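Local coordinates for protein lysozyme C, milk isozyme (Equus caballus, PDB 2EQL) that hydrolyses the beta-1,4 linkages of bacterial cell-wall peptidoglycan as a calcium-binding lysozyme of mare's milk, at residues A[14-19]-A[94-99]; A[50-55]-A[65-70]; A[61-66]-A[73-78]. All blocks are in the same frame, centred on the assembly; numbering follows the deposited sequence.

The chain reaches contact 1 first and leaves it last: its segments 14-19 and 94-99 are 75 residues apart and enclose the others. It joins the loop after helix 5-13 to helix 89-98 in the helical part of the C-type lysozyme fold. Contacts 2 and 3 are neighbours in the sheet-bearing part, with centres about 8 Å apart, and share C65 and K66 on strand 65-66. The centre of contact 3 lies about 17 Å from that of contact 1, yet the C76-C94 disulfide and the packing of W64 on V98 join the two. Contact 2 does not touch contact 1 (nearest atoms about 6 Å apart); contact 3 touches both, connecting the sheet region to helix 89-98.

Contact 1: residues A[14-19]-A[94-99]; sequences AQEMDG and CAKRVV
K96 reaches across from helix 89-98 to the loop 14-19, and its side chain makes three of the four residue contacts. Followed outward from CB, the chain first meets the thioether of M17: K96 CG lies 3.7 Å from M17 CE and also 3.9 Å from M17 SD. At CE the carboxylate comes in as the nearer partner, with E16 OE2 3.4 Å from K96 CE, against 4.2 Å from K96 CE to M17 SD. The bend at chi4 then delivers the ammonium group to two oxygens. K96 NZ donates to Q15 O at 2.7 Å, with a C=O...N angle of 153° and the donor tilted 26° from the carbonyl plane. The second oxygen, E16 OE2, is 3.3 Å from K96 NZ in a salt bridge whose hydrogen bond is weak. The side chains of E16 and K96 run at about a right angle, and only one carboxylate oxygen makes the approach.

In the C-type lysozyme fold, this ties the loop linking helix 5-13 to helix 25-36 onto helix 89-98, the helix that carries D90 and D91, which are inferred calcium ligands. Q15 contributes its backbone carbonyl here, while its amide NE2 is hydrogen-bonded to D89 of the same helix.

Beneath the polar end is an apolar layer. M17 is bent at chi2, which brings its methyl group across the lysine stem at CG and to 4.0 Å between M17 CE and A95 CB. M17 and A95 are both buried and both touch W28 of helix 25-36; M17 also lies against I92. F20, in the loop beyond M17, packs on the side chain of K96.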
loop_
_atom_site.group_PDB
_atom_site.type_symbol
_atom_site.label_atom_id
_atom_site.label_comp_id
_atom_site.label_asym_id
_atom_site.label_seq_id
_atom_site.Cartn_x
_atom_site.Cartn_y
_atom_site.Cartn_z
ATOM N N ALA A 14 13.973 2.724 -4.389
ATOM C CA ALA A 14 14.336 2.314 -5.753
ATOM C C ALA A 14 13.499 2.888 -6.889
ATOM O O ALA A 14 13.935 3.019 -8.028
ATOM C CB ALA A 14 14.237 0.768 -5.908
ATOM N N GLN A 15 12.227 3.008 -6.516
ATOM C CA GLN A 15 11.138 3.498 -7.341
ATOM C C GLN A 15 10.616 4.955 -7.161
ATOM O O GLN A 15 9.626 5.342 -7.788
ATOM C CB GLN A 15 10.055 2.398 -7.140
ATOM C CG GLN A 15 10.305 1.536 -8.335
ATOM C CD GLN A 15 9.413 0.373 -8.586
ATOM O OE1 GLN A 15 8.286 0.497 -9.027
ATOM N NE2 GLN A 15 9.971 -0.807 -8.360
ATOM N N GLU A 16 11.315 5.796 -6.393
ATOM C CA GLU A 16 10.994 7.154 -5.925
ATOM C C GLU A 16 9.780 7.413 -5.026
ATOM O O GLU A 16 9.230 8.522 -4.931
ATOM C CB GLU A 16 10.929 8.213 -7.107
ATOM C CG GLU A 16 10.332 8.149 -8.527
ATOM C CD GLU A 16 8.958 8.800 -8.863
ATOM O OE1 GLU A 16 8.594 9.836 -8.296
ATOM O OE2 GLU A 16 8.252 8.258 -9.724
ATOM N N MET A 17 9.424 6.403 -4.216
ATOM C CA MET A 17 8.414 6.619 -3.202
ATOM C C MET A 17 8.922 7.461 -2.007
ATOM O O MET A 17 8.212 8.140 -1.256
ATOM C CB MET A 17 7.912 5.290 -2.717
ATOM C CG MET A 17 6.971 4.722 -3.767
ATOM S SD MET A 17 5.372 5.559 -3.837
ATOM C CE MET A 17 4.648 4.090 -4.472
ATOM N N ASP A 18 10.228 7.459 -1.864
ATOM C CA ASP A 18 10.957 8.255 -0.907
ATOM C C ASP A 18 10.486 9.681 -0.698
ATOM O O ASP A 18 10.457 9.991 0.487
ATOM C CB ASP A 18 12.402 8.251 -1.331
ATOM C CG ASP A 18 13.283 9.085 -0.448
ATOM O OD1 ASP A 18 13.092 9.046 0.802
ATOM O OD2 ASP A 18 14.126 9.757 -1.084
ATOM N N GLY A 19 10.229 10.613 -1.600
ATOM C CA GLY A 19 9.533 11.785 -1.072
ATOM C C GLY A 19 8.029 11.877 -1.365
ATOM O O GLY A 19 7.390 12.856 -0.943
ATOM N N CYS A 94 -0.415 2.055 -8.294
ATOM C CA CYS A 94 -1.702 2.382 -7.734
ATOM C C CYS A 94 -1.556 3.139 -6.409
ATOM O O CYS A 94 -2.322 4.057 -6.156
ATOM C CB CYS A 94 -2.491 1.087 -7.605
ATOM S SG CYS A 94 -4.232 1.487 -7.364
ATOM N N ALA A 95 -0.606 2.871 -5.526
ATOM C CA ALA A 95 -0.385 3.749 -4.380
ATOM C C ALA A 95 -0.084 5.199 -4.844
ATOM O O ALA A 95 -0.661 6.165 -4.354
ATOM C CB ALA A 95 0.809 3.231 -3.551
ATOM N N LYS A 96 0.797 5.384 -5.837
ATOM C CA LYS A 96 1.106 6.696 -6.378
ATOM C C LYS A 96 -0.090 7.556 -6.828
ATOM O O LYS A 96 -0.120 8.760 -6.555
ATOM C CB LYS A 96 2.077 6.506 -7.542
ATOM C CG LYS A 96 3.536 6.304 -7.159
ATOM C CD LYS A 96 4.492 6.158 -8.357
ATOM C CE LYS A 96 5.855 6.640 -7.866
ATOM N NZ LYS A 96 6.950 5.716 -8.129
ATOM N N ARG A 97 -1.064 6.922 -7.481
ATOM C CA ARG A 97 -2.309 7.530 -7.918
ATOM C C ARG A 97 -3.208 7.688 -6.710
ATOM O O ARG A 97 -3.954 8.646 -6.636
ATOM C CB ARG A 97 -2.929 6.612 -8.996
ATOM C CG ARG A 97 -4.232 6.801 -9.765
ATOM C CD ARG A 97 -4.391 6.030 -11.162
ATOM N NE ARG A 97 -3.064 5.783 -11.713
ATOM C CZ ARG A 97 -2.699 4.954 -12.712
ATOM N NH1 ARG A 97 -1.672 4.006 -12.630
ATOM N NH2 ARG A 97 -2.746 5.442 -13.968
ATOM N N VAL A 98 -3.174 6.820 -5.702
ATOM C CA VAL A 98 -4.057 6.959 -4.543
ATOM C C VAL A 98 -3.652 8.179 -3.727
ATOM O O VAL A 98 -4.515 9.036 -3.536
ATOM C CB VAL A 98 -3.998 5.673 -3.629
ATOM C CG1 VAL A 98 -4.866 5.840 -2.395
ATOM C CG2 VAL A 98 -4.542 4.469 -4.329
ATOM N N VAL A 99 -2.389 8.325 -3.257
ATOM C CA VAL A 99 -1.953 9.460 -2.385
ATOM C C VAL A 99 -2.275 10.856 -2.913
ATOM O O VAL A 99 -2.156 11.834 -2.182
ATOM C CB VAL A 99 -0.402 9.652 -2.080
ATOM C CG1 VAL A 99 -0.122 9.195 -0.682
ATOM C CG2 VAL A 99 0.399 9.089 -3.226
#

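Contact 2: residues A[50-55]-A[65-70]; sequences GSSDYG and CKDNKR
Y54 and D67 form the close part of this contact. The phenol donates through OH to D67 OD2 at 2.9 Å, reaching the anti side of that oxygen 26° out of the carboxylate plane. OD2 lies at the ring edge, 3.3 Å from Y54 CE1, and the ring and carboxylate planes are 56° apart. N61 ND2 donates to the same OD2, giving this oxygen two donors. The other oxygen accepts from the main chain: K69 N to D67 OD1 is 3.0 Å, closing an Asx turn that helps fix the rotation of the carboxylate. Deeper in, C65 SG approaches Y54 CD1 to 4.1 Å in an oblique sulfur-aromatic contact. CG of the tyrosine sits beside the backbone N (chi1 -71°), an orientation that turns the ring toward C65 and D67. A longer approach inside the contact is that of the buried S52, whose OG stands 3.9 Å from D67 OD2.

Toward the solvent the fit is looser. The aliphatic stem of the exposed K69 lies along the main chain, K69 CG 3.7 Å from G50 O, with its CE near S52 OG.

D53, a predicted active-site residue, has its CB directed away from 65-70. Strand 52-54 is the middle strand of the antiparallel sheet, between 43-45 and 59-60; F43 meets the Y54 ring, while the C65-C80 disulfide links strand 65-66 to the residue just after strand 78-79.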
loop_
_atom_site.group_PDB
_atom_site.type_symbol
_atom_site.label_atom_id
_atom_site.label_comp_id
_atom_site.label_asym_id
_atom_site.label_seq_id
_atom_site.Cartn_x
_atom_site.Cartn_y
_atom_site.Cartn_z
ATOM N N GLY A 50 -19.791 -6.360 -1.843
ATOM C CA GLY A 50 -18.599 -7.206 -2.195
ATOM C C GLY A 50 -17.124 -6.663 -2.080
ATOM O O GLY A 50 -16.191 -7.141 -2.767
ATOM N N SER A 51 -16.864 -5.653 -1.233
ATOM C CA SER A 51 -15.558 -5.111 -1.044
ATOM C C SER A 51 -14.488 -6.135 -0.611
ATOM O O SER A 51 -14.747 -7.129 0.099
ATOM C CB SER A 51 -15.708 -4.035 -0.018
ATOM O OG SER A 51 -14.905 -2.920 -0.325
ATOM N N SER A 52 -13.254 -5.872 -1.079
ATOM C CA SER A 52 -12.091 -6.582 -0.640
ATOM C C SER A 52 -10.857 -5.812 -0.990
ATOM O O SER A 52 -10.809 -5.108 -1.999
ATOM C CB SER A 52 -12.035 -7.978 -1.250
ATOM O OG SER A 52 -12.398 -7.990 -2.598
ATOM N N ASP A 53 -9.909 -5.896 -0.051
ATOM C CA ASP A 53 -8.579 -5.278 -0.071
ATOM C C ASP A 53 -7.487 -6.160 -0.563
ATOM O O ASP A 53 -7.347 -7.237 -0.026
ATOM C CB ASP A 53 -8.188 -4.859 1.309
ATOM C CG ASP A 53 -9.117 -3.836 1.929
ATOM O OD1 ASP A 53 -9.900 -3.196 1.215
ATOM O OD2 ASP A 53 -9.024 -3.689 3.145
ATOM N N TYR A 54 -6.682 -5.732 -1.506
ATOM C CA TYR A 54 -5.587 -6.529 -2.073
ATOM C C TYR A 54 -4.120 -6.137 -1.769
ATOM O O TYR A 54 -3.699 -4.966 -1.959
ATOM C CB TYR A 54 -5.681 -6.575 -3.606
ATOM C CG TYR A 54 -6.799 -7.394 -4.208
ATOM C CD1 TYR A 54 -8.094 -6.908 -4.136
ATOM C CD2 TYR A 54 -6.531 -8.657 -4.744
ATOM C CE1 TYR A 54 -9.130 -7.702 -4.602
ATOM C CE2 TYR A 54 -7.561 -9.459 -5.207
ATOM C CZ TYR A 54 -8.856 -8.969 -5.119
ATOM O OH TYR A 54 -9.928 -9.706 -5.536
ATOM N N GLY A 55 -3.325 -7.108 -1.274
ATOM C CA GLY A 55 -1.865 -7.018 -1.288
ATOM C C GLY A 55 -1.121 -6.210 -0.234
ATOM O O GLY A 55 -1.646 -5.744 0.774
ATOM N N CYS A 65 -9.164 -1.215 -8.493
ATOM C CA CYS A 65 -8.868 -2.314 -9.372
ATOM C C CYS A 65 -10.155 -3.071 -9.683
ATOM O O CYS A 65 -11.209 -2.924 -9.059
ATOM C CB CYS A 65 -7.776 -3.221 -8.712
ATOM S SG CYS A 65 -8.244 -4.140 -7.212
ATOM N N LYS A 66 -10.024 -3.721 -10.809
ATOM C CA LYS A 66 -10.996 -4.552 -11.423
ATOM C C LYS A 66 -10.806 -6.024 -11.139
ATOM O O LYS A 66 -9.769 -6.601 -11.429
ATOM C CB LYS A 66 -10.908 -4.329 -12.866
ATOM C CG LYS A 66 -12.279 -4.369 -13.510
ATOM C CD LYS A 66 -12.587 -5.654 -14.246
ATOM C CE LYS A 66 -11.634 -5.678 -15.414
ATOM N NZ LYS A 66 -12.196 -6.479 -16.472
ATOM N N ASP A 67 -11.812 -6.652 -10.563
ATOM C CA ASP A 67 -11.898 -8.074 -10.244
ATOM C C ASP A 67 -13.349 -8.456 -10.585
ATOM O O ASP A 67 -14.052 -7.561 -11.039
ATOM C CB ASP A 67 -11.589 -8.345 -8.724
ATOM C CG ASP A 67 -12.447 -7.831 -7.546
ATOM O OD1 ASP A 67 -13.614 -7.450 -7.655
ATOM O OD2 ASP A 67 -11.902 -7.839 -6.448
ATOM N N ASN A 68 -13.875 -9.683 -10.392
ATOM C CA ASN A 68 -15.244 -10.017 -10.712
ATOM C C ASN A 68 -16.294 -9.473 -9.755
ATOM O O ASN A 68 -17.458 -9.500 -10.191
ATOM C CB ASN A 68 -15.510 -11.531 -10.750
ATOM C CG ASN A 68 -15.422 -12.177 -12.121
ATOM O OD1 ASN A 68 -14.324 -12.591 -12.454
ATOM N ND2 ASN A 68 -16.409 -12.328 -13.021
ATOM N N LYS A 69 -16.055 -9.057 -8.494
ATOM C CA LYS A 69 -17.225 -8.709 -7.711
ATOM C C LYS A 69 -17.705 -7.254 -7.694
ATOM O O LYS A 69 -16.928 -6.298 -7.588
ATOM C CB LYS A 69 -17.035 -9.200 -6.273
ATOM C CG LYS A 69 -15.695 -9.489 -5.614
ATOM C CD LYS A 69 -15.303 -10.967 -5.521
ATOM C CE LYS A 69 -14.597 -11.159 -4.172
ATOM N NZ LYS A 69 -14.097 -12.503 -3.899
ATOM N N ARG A 70 -19.039 -7.118 -7.867
ATOM C CA ARG A 70 -19.813 -5.850 -7.912
ATOM C C ARG A 70 -19.081 -4.498 -7.714
ATOM O O ARG A 70 -19.083 -3.549 -8.552
ATOM C CB ARG A 70 -20.997 -5.995 -6.869
ATOM C CG ARG A 70 -21.750 -4.810 -6.199
ATOM C CD ARG A 70 -22.142 -3.567 -7.086
ATOM N NE ARG A 70 -22.559 -3.853 -8.466
ATOM C CZ ARG A 70 -23.809 -4.255 -8.766
ATOM N NH1 ARG A 70 -24.781 -4.319 -7.831
ATOM N NH2 ARG A 70 -24.110 -4.571 -10.039
#

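Contact 3: residues A[61-66]-A[73-78]; sequences NKWWCK and SNACNI
The disulfide-bearing loop of the C-type lysozyme sheet region folds back here on the tandem tryptophans W63 and W64, with A75 and C76, the central residues of a type I turn from N74 to N77, set against them. A75 N donates to W63 O at 3.1 Å, with an N-H...O angle of 162°. C76 N to W64 O is only a weak bond. Before the turn, S73 N donates to C65 O at 3.0 Å; after it, K66 N donates to I78 O at 3.1 Å (N-H...O angle 169°).

The methyl of A75 lies beside the two indoles, which are laid against each other: its CB is 3.6 Å from W64 CE3, obliquely placed, and 4.1 Å from W63 CD1 at that ring's edge. W63 CD1 sits over the centre of the W64 ring. C76 SG also meets W64 obliquely, 3.9 Å from CE3. I78 CG1 rests 4.0 Å from C65 CB.

Behind this loop stands helix 89-98, where C94 is disulfide-bonded to C76, V98 packs on W64, and D90, an inferred calcium ligand, lies against I78; strand 78-79, which begins at I78, runs parallel to strand 65-66.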
loop_
_atom_site.group_PDB
_atom_site.type_symbol
_atom_site.label_atom_id
_atom_site.label_comp_id
_atom_site.label_asym_id
_atom_site.label_seq_id
_atom_site.Cartn_x
_atom_site.Cartn_y
_atom_site.Cartn_z
ATOM N N ASN A 61 -10.907 -2.996 -3.976
ATOM C CA ASN A 61 -11.526 -3.240 -5.247
ATOM C C ASN A 61 -12.618 -2.273 -5.592
ATOM O O ASN A 61 -12.711 -2.048 -6.786
ATOM C CB ASN A 61 -12.080 -4.665 -5.327
ATOM C CG ASN A 61 -13.175 -5.068 -4.364
ATOM O OD1 ASN A 61 -13.538 -4.408 -3.395
ATOM N ND2 ASN A 61 -13.733 -6.238 -4.599
ATOM N N LYS A 62 -13.419 -1.628 -4.754
ATOM C CA LYS A 62 -14.412 -0.663 -5.230
ATOM C C LYS A 62 -13.917 0.470 -6.090
ATOM O O LYS A 62 -14.633 0.877 -6.986
ATOM C CB LYS A 62 -15.167 0.025 -4.114
ATOM C CG LYS A 62 -15.892 -1.060 -3.354
ATOM C CD LYS A 62 -16.518 -0.614 -2.050
ATOM C CE LYS A 62 -15.691 0.307 -1.143
ATOM N NZ LYS A 62 -16.023 -0.125 0.190
ATOM N N TRP A 63 -12.733 1.010 -5.898
ATOM C CA TRP A 63 -12.310 2.131 -6.712
ATOM C C TRP A 63 -11.089 1.860 -7.601
ATOM O O TRP A 63 -10.979 2.257 -8.754
ATOM C CB TRP A 63 -12.113 3.271 -5.665
ATOM C CG TRP A 63 -11.835 4.704 -6.137
ATOM C CD1 TRP A 63 -10.960 5.010 -7.173
ATOM C CD2 TRP A 63 -12.392 5.844 -5.593
ATOM N NE1 TRP A 63 -10.961 6.312 -7.276
ATOM C CE2 TRP A 63 -11.802 6.848 -6.353
ATOM C CE3 TRP A 63 -13.281 6.187 -4.599
ATOM C CZ2 TRP A 63 -12.114 8.184 -6.110
ATOM C CZ3 TRP A 63 -13.583 7.515 -4.370
ATOM C CH2 TRP A 63 -13.005 8.510 -5.119
ATOM N N TRP A 64 -10.163 1.082 -7.109
ATOM C CA TRP A 64 -8.827 1.018 -7.647
ATOM C C TRP A 64 -8.432 -0.134 -8.524
ATOM O O TRP A 64 -7.414 -0.044 -9.220
ATOM C CB TRP A 64 -7.860 1.109 -6.475
ATOM C CG TRP A 64 -8.114 2.358 -5.624
ATOM C CD1 TRP A 64 -8.577 2.256 -4.341
ATOM C CD2 TRP A 64 -7.909 3.653 -6.049
ATOM N NE1 TRP A 64 -8.665 3.503 -3.965
ATOM C CE2 TRP A 64 -8.286 4.356 -4.922
ATOM C CE3 TRP A 64 -7.463 4.288 -7.216
ATOM C CZ2 TRP A 64 -8.231 5.730 -4.923
ATOM C CZ3 TRP A 64 -7.413 5.658 -7.210
ATOM C CH2 TRP A 64 -7.793 6.373 -6.074
ATOM N N CYS A 65 -9.164 -1.215 -8.493
ATOM C CA CYS A 65 -8.868 -2.314 -9.372
ATOM C C CYS A 65 -10.155 -3.071 -9.683
ATOM O O CYS A 65 -11.209 -2.924 -9.059
ATOM C CB CYS A 65 -7.776 -3.221 -8.712
ATOM S SG CYS A 65 -8.244 -4.140 -7.212
ATOM N N LYS A 66 -10.024 -3.721 -10.809
ATOM C CA LYS A 66 -10.996 -4.552 -11.423
ATOM C C LYS A 66 -10.806 -6.024 -11.139
ATOM O O LYS A 66 -9.769 -6.601 -11.429
ATOM C CB LYS A 66 -10.908 -4.329 -12.866
ATOM C CG LYS A 66 -12.279 -4.369 -13.510
ATOM C CD LYS A 66 -12.587 -5.654 -14.246
ATOM C CE LYS A 66 -11.634 -5.678 -15.414
ATOM N NZ LYS A 66 -12.196 -6.479 -16.472
ATOM N N SER A 73 -13.773 -1.347 -9.520
ATOM C CA SER A 73 -13.906 -0.216 -10.473
ATOM C C SER A 73 -12.573 -0.314 -11.168
ATOM O O SER A 73 -12.145 -1.478 -11.259
ATOM C CB SER A 73 -14.085 1.223 -9.807
ATOM O OG SER A 73 -15.005 2.175 -10.438
ATOM N N ASN A 74 -11.944 0.671 -11.834
ATOM C CA ASN A 74 -10.563 0.448 -12.207
ATOM C C ASN A 74 -9.644 1.648 -12.418
ATOM O O ASN A 74 -9.023 1.759 -13.470
ATOM C CB ASN A 74 -10.472 -0.422 -13.435
ATOM C CG ASN A 74 -9.168 -1.234 -13.402
ATOM O OD1 ASN A 74 -8.245 -0.943 -12.645
ATOM N ND2 ASN A 74 -8.926 -2.261 -14.203
ATOM N N ALA A 75 -9.377 2.518 -11.424
ATOM C CA ALA A 75 -8.594 3.725 -11.725
ATOM C C ALA A 75 -7.122 3.553 -12.031
ATOM O O ALA A 75 -6.453 4.299 -12.767
ATOM C CB ALA A 75 -8.712 4.758 -10.582
ATOM N N CYS A 76 -6.703 2.437 -11.484
ATOM C CA CYS A 76 -5.361 2.049 -11.641
ATOM C C CYS A 76 -5.136 1.278 -12.908
ATOM O O CYS A 76 -3.993 1.060 -13.289
ATOM C CB CYS A 76 -5.010 1.260 -10.435
ATOM S SG CYS A 76 -4.556 2.428 -9.137
ATOM N N ASN A 77 -6.232 0.868 -13.560
ATOM C CA ASN A 77 -6.267 -0.019 -14.731
ATOM C C ASN A 77 -5.751 -1.411 -14.523
ATOM O O ASN A 77 -5.371 -2.087 -15.476
ATOM C CB ASN A 77 -5.485 0.494 -15.910
ATOM C CG ASN A 77 -6.114 1.694 -16.501
ATOM O OD1 ASN A 77 -5.425 2.398 -17.241
ATOM N ND2 ASN A 77 -7.395 1.973 -16.246
ATOM N N ILE A 78 -5.737 -1.929 -13.311
ATOM C CA ILE A 78 -5.173 -3.246 -13.161
ATOM C C ILE A 78 -6.264 -4.217 -12.842
ATOM O O ILE A 78 -7.353 -3.795 -12.469
ATOM C CB ILE A 78 -4.040 -3.226 -12.059
ATOM C CG1 ILE A 78 -4.440 -2.536 -10.826
ATOM C CG2 ILE A 78 -2.800 -2.531 -12.672
ATOM C CD1 ILE A 78 -3.258 -2.374 -9.890
#